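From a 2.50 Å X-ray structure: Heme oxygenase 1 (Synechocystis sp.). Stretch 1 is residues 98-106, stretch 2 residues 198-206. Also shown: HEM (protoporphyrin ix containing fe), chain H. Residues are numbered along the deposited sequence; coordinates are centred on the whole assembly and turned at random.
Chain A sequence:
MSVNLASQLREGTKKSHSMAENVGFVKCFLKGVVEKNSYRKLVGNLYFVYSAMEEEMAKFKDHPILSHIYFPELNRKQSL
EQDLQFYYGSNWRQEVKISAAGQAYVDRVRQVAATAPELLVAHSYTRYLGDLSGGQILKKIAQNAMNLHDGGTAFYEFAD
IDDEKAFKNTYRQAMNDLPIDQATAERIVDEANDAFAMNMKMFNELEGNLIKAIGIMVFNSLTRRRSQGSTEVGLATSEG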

# COMPACT_ATOMS: atom_id res chain seq x y z
N ILE A 98 -10.90 -11.16 1.83
CA ILE A 98 -9.87 -10.82 0.87
C ILE A 98 -10.38 -11.17 -0.53
O ILE A 98 -11.01 -12.20 -0.71
N SER A 99 -10.13 -10.30 -1.50
CA SER A 99 -10.56 -10.56 -2.87
C SER A 99 -9.51 -11.41 -3.62
O SER A 99 -8.40 -11.64 -3.12
N ALA A 100 -9.86 -11.87 -4.83
CA ALA A 100 -8.93 -12.68 -5.61
C ALA A 100 -7.64 -11.91 -5.91
O ALA A 100 -6.56 -12.46 -5.77
N ALA A 101 -7.75 -10.65 -6.32
CA ALA A 101 -6.55 -9.87 -6.61
C ALA A 101 -5.73 -9.71 -5.34
O ALA A 101 -4.50 -9.80 -5.36
N GLY A 102 -6.43 -9.48 -4.24
CA GLY A 102 -5.74 -9.33 -2.97
C GLY A 102 -5.01 -10.60 -2.60
O GLY A 102 -3.92 -10.56 -2.05
N GLN A 103 -5.62 -11.75 -2.90
CA GLN A 103 -4.99 -13.03 -2.58
C GLN A 103 -3.76 -13.22 -3.45
O GLN A 103 -2.72 -13.70 -2.98
N ALA A 104 -3.87 -12.85 -4.73
CA ALA A 104 -2.75 -12.98 -5.64
C ALA A 104 -1.60 -12.12 -5.10
O ALA A 104 -0.44 -12.52 -5.13
N TYR A 105 -1.94 -10.94 -4.60
CA TYR A 105 -0.95 -10.04 -4.04
C TYR A 105 -0.23 -10.77 -2.90
O TYR A 105 0.99 -10.92 -2.93
N VAL A 106 -0.99 -11.21 -1.90
CA VAL A 106 -0.44 -11.92 -0.75
C VAL A 106 0.39 -13.11 -1.19
O VAL A 106 1.45 -13.40 -0.62
N MET A 198 -0.29 -5.10 -9.22
CA MET A 198 -1.13 -5.83 -8.27
C MET A 198 -2.03 -4.91 -7.44
O MET A 198 -3.13 -5.30 -7.03
N ASN A 199 -1.57 -3.69 -7.20
CA ASN A 199 -2.36 -2.72 -6.46
C ASN A 199 -3.45 -2.26 -7.40
O ASN A 199 -4.62 -2.17 -7.04
N MET A 200 -3.06 -1.99 -8.64
CA MET A 200 -3.98 -1.54 -9.64
C MET A 200 -5.10 -2.54 -9.90
O MET A 200 -6.23 -2.15 -10.17
N LYS A 201 -4.80 -3.83 -9.78
CA LYS A 201 -5.83 -4.83 -10.01
C LYS A 201 -6.86 -4.82 -8.88
O LYS A 201 -8.05 -5.07 -9.10
N MET A 202 -6.41 -4.53 -7.66
CA MET A 202 -7.34 -4.46 -6.53
C MET A 202 -8.32 -3.29 -6.76
O MET A 202 -9.52 -3.41 -6.48
N PHE A 203 -7.79 -2.17 -7.26
CA PHE A 203 -8.61 -0.99 -7.52
C PHE A 203 -9.66 -1.27 -8.59
O PHE A 203 -10.83 -0.90 -8.43
N ASN A 204 -9.24 -1.90 -9.68
CA ASN A 204 -10.16 -2.23 -10.76
C ASN A 204 -11.30 -3.15 -10.28
O ASN A 204 -12.42 -3.07 -10.78
N GLU A 205 -11.00 -4.02 -9.31
CA GLU A 205 -12.00 -4.93 -8.76
C GLU A 205 -13.13 -4.14 -8.10
O GLU A 205 -14.25 -4.65 -7.93
N LEU A 206 -12.85 -2.91 -7.72
CA LEU A 206 -13.85 -2.12 -7.06
C LEU A 206 -14.62 -1.20 -7.97
O LEU A 206 -15.55 -0.54 -7.52

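Helices 100-106 and 198-205 run nearly antiparallel, their N-to-C directions 165° apart and their axes approaching to 8.7 Å. The tightest register, 5.5 Å between the CA atoms of Ala-101 and Met-202, falls where one partner carries only a methyl group.

Polar contacts concentrate at the start of the first helix. Glu-205 (chi1 m, chi2 t) points toward this end and engages it with both carboxylate oxygens: Ala-101 N donates to Glu-205 OE1 at 2.8 Å, and Ser-99 OG donates to Glu-205 OE2 at a very short 2.4 Å. Ser-99, the N-cap residue in the p rotamer, also accepts from Gly-102 N through OG (3.2 Å), so one hydroxyl both caps its own helix and ties it to the other. The carboxylate thus meets a backbone NH that has no partner within the first helical turn. At the far end, Asn-199 (m) starts out sideways, but its amide turns inward, and ND2 donates to Tyr-105 OH at 3.1 Å.

Apolar packing fills the space between. Ala-101 points toward the second helix, its CB 4.0 Å from both Lys-201 CG and Met-202 CG. Met-202 (m, t, m) leaves its backbone sideways, yet its end comes nearer: CE lies 3.5 Å from Tyr-105 CD2 at the ring edge, and SD is 4.0 Å from Gly-102 CA.

Tyr-105 (chi1 t) is the aromatic centre of the contact. Met-198 (m, t, m) covers one face of its ring, with CB 4.2 Å from the Tyr-105 ring centroid in a CH-pi contact, while its SD sits obliquely.

A single water bridges the backbones, donating to Ala-101 O (2.9 Å) and Met-198 O (2.8 Å). Beyond the interface, Phe-203 CE2 and Asn-199 CB each approach HEM CBB to 3.7 Å.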

# COMPACT_ATOMS: atom_id res chain seq x y z
CB ILE A 98 -8.55 -11.59 1.21
CG1 ILE A 98 -7.41 -11.11 0.32
CG2 ILE A 98 -8.76 -13.10 1.06
CD1 ILE A 98 -6.08 -11.77 0.68
CB SER A 99 -10.75 -9.25 -3.62
OG SER A 99 -9.49 -8.71 -3.96
CB ALA A 100 -9.58 -13.14 -6.92
CB ALA A 101 -6.93 -8.51 -7.14
CB GLN A 103 -5.98 -14.17 -2.80
CG GLN A 103 -5.43 -15.55 -2.42
CD GLN A 103 -5.06 -15.66 -0.95
OE1 GLN A 103 -5.93 -15.63 -0.07
NE2 GLN A 103 -3.76 -15.78 -0.68
CB ALA A 104 -3.15 -12.52 -7.05
CB TYR A 105 -1.62 -8.78 -3.51
CG TYR A 105 -0.71 -7.57 -3.39
CD1 TYR A 105 0.66 -7.72 -3.11
CD2 TYR A 105 -1.21 -6.28 -3.51
CE1 TYR A 105 1.50 -6.60 -2.97
CE2 TYR A 105 -0.39 -5.16 -3.37
CZ TYR A 105 0.96 -5.33 -3.09
OH TYR A 105 1.75 -4.21 -2.92
CB VAL A 106 -1.57 -12.45 0.19
CG1 VAL A 106 -1.03 -13.53 1.13
CG2 VAL A 106 -2.15 -11.32 0.98
CB MET A 198 -0.26 -6.69 -7.37
CG MET A 198 0.40 -7.80 -8.14
SD MET A 198 1.30 -8.96 -7.12
CE MET A 198 2.94 -8.18 -7.06
CB ASN A 199 -1.49 -1.53 -6.05
CG ASN A 199 -0.67 -1.82 -4.82
OD1 ASN A 199 -1.18 -1.74 -3.71
ND2 ASN A 199 0.58 -2.19 -5.01
CB MET A 200 -3.23 -1.23 -10.93
CG MET A 200 -2.29 -0.05 -10.82
SD MET A 200 -1.85 0.66 -12.41
CE MET A 200 -0.28 -0.18 -12.75
CB LYS A 201 -5.21 -6.22 -10.20
CG LYS A 201 -6.20 -7.19 -10.84
CD LYS A 201 -5.55 -8.45 -11.38
CE LYS A 201 -6.61 -9.35 -12.03
NZ LYS A 201 -6.01 -10.44 -12.86
CB MET A 202 -6.58 -4.27 -5.22
CG MET A 202 -5.83 -5.51 -4.77
SD MET A 202 -5.09 -5.41 -3.11
CE MET A 202 -3.90 -4.08 -3.34
CB PHE A 203 -7.76 0.18 -8.01
CG PHE A 203 -6.71 0.64 -7.04
CD1 PHE A 203 -6.87 0.46 -5.67
CD2 PHE A 203 -5.58 1.32 -7.50
CE1 PHE A 203 -5.91 0.95 -4.77
CE2 PHE A 203 -4.61 1.82 -6.62
CZ PHE A 203 -4.78 1.64 -5.25
CB ASN A 204 -9.40 -2.88 -11.92
CG ASN A 204 -8.61 -1.87 -12.72
OD1 ASN A 204 -9.12 -0.80 -13.06
ND2 ASN A 204 -7.36 -2.21 -13.04
CB GLU A 205 -11.39 -5.83 -7.68
CG GLU A 205 -10.81 -7.13 -8.17
CD GLU A 205 -10.24 -7.94 -7.02
OE1 GLU A 205 -9.93 -9.14 -7.22
OE2 GLU A 205 -10.09 -7.38 -5.91
CB LEU A 206 -13.21 -1.31 -5.93
CG LEU A 206 -13.06 -1.99 -4.57
CD1 LEU A 206 -13.15 -3.52 -4.69
CD2 LEU A 206 -11.75 -1.56 -3.96
CHA HEM H . 5.31 8.75 -4.50
CHB HEM H . 3.58 4.24 -4.43
CHC HEM H . -0.65 6.01 -6.02
CHD HEM H . 0.72 10.37 -4.57
C1A HEM H . 5.29 7.34 -4.47
C2A HEM H . 6.43 6.46 -4.29
C3A HEM H . 5.95 5.18 -4.32
C4A HEM H . 4.49 5.30 -4.44
CMA HEM H . 6.70 3.89 -4.22
CAA HEM H . 7.87 6.90 -4.06
CBA HEM H . 8.63 7.40 -5.31
CGA HEM H . 9.97 7.78 -5.07
O1A HEM H . 10.87 6.92 -5.41
O2A HEM H . 10.29 8.87 -4.55
C1B HEM H . 2.26 4.31 -4.90
C2B HEM H . 1.42 3.16 -5.20
C3B HEM H . 0.21 3.65 -5.59
C4B HEM H . 0.35 5.11 -5.60
CMB HEM H . 1.85 1.72 -5.05
CAB HEM H . -1.08 2.91 -5.91
CBB HEM H . -0.99 1.98 -7.15
C1C HEM H . -0.69 7.34 -5.69
C2C HEM H . -1.86 8.20 -5.77
C3C HEM H . -1.40 9.45 -5.59
C4C HEM H . -0.05 9.34 -5.09
CMC HEM H . -3.28 7.72 -6.01
CAC HEM H . -2.14 10.76 -5.86
CBC HEM H . -2.91 11.24 -4.60
C1D HEM H . 2.13 10.33 -4.39
C2D HEM H . 2.94 11.50 -4.06
C3D HEM H . 4.22 11.04 -3.99
C4D HEM H . 4.19 9.60 -4.35
CMD HEM H . 2.38 12.87 -3.86
CAD HEM H . 5.50 11.76 -3.64
CBD HEM H . 6.28 12.26 -4.94
CGD HEM H . 7.60 12.69 -4.65
O1D HEM H . 8.34 12.01 -3.85
O2D HEM H . 8.07 13.74 -5.19
NA HEM H . 4.12 6.62 -4.58
NB HEM H . 1.59 5.49 -5.14
NC HEM H . 0.42 8.06 -5.22
ND HEM H . 2.91 9.19 -4.52
FE HEM H . 2.28 7.35 -4.88
O HOH W 1 -3.24 -8.08 -7.26
O HOH W 2 2.00 7.16 -3.11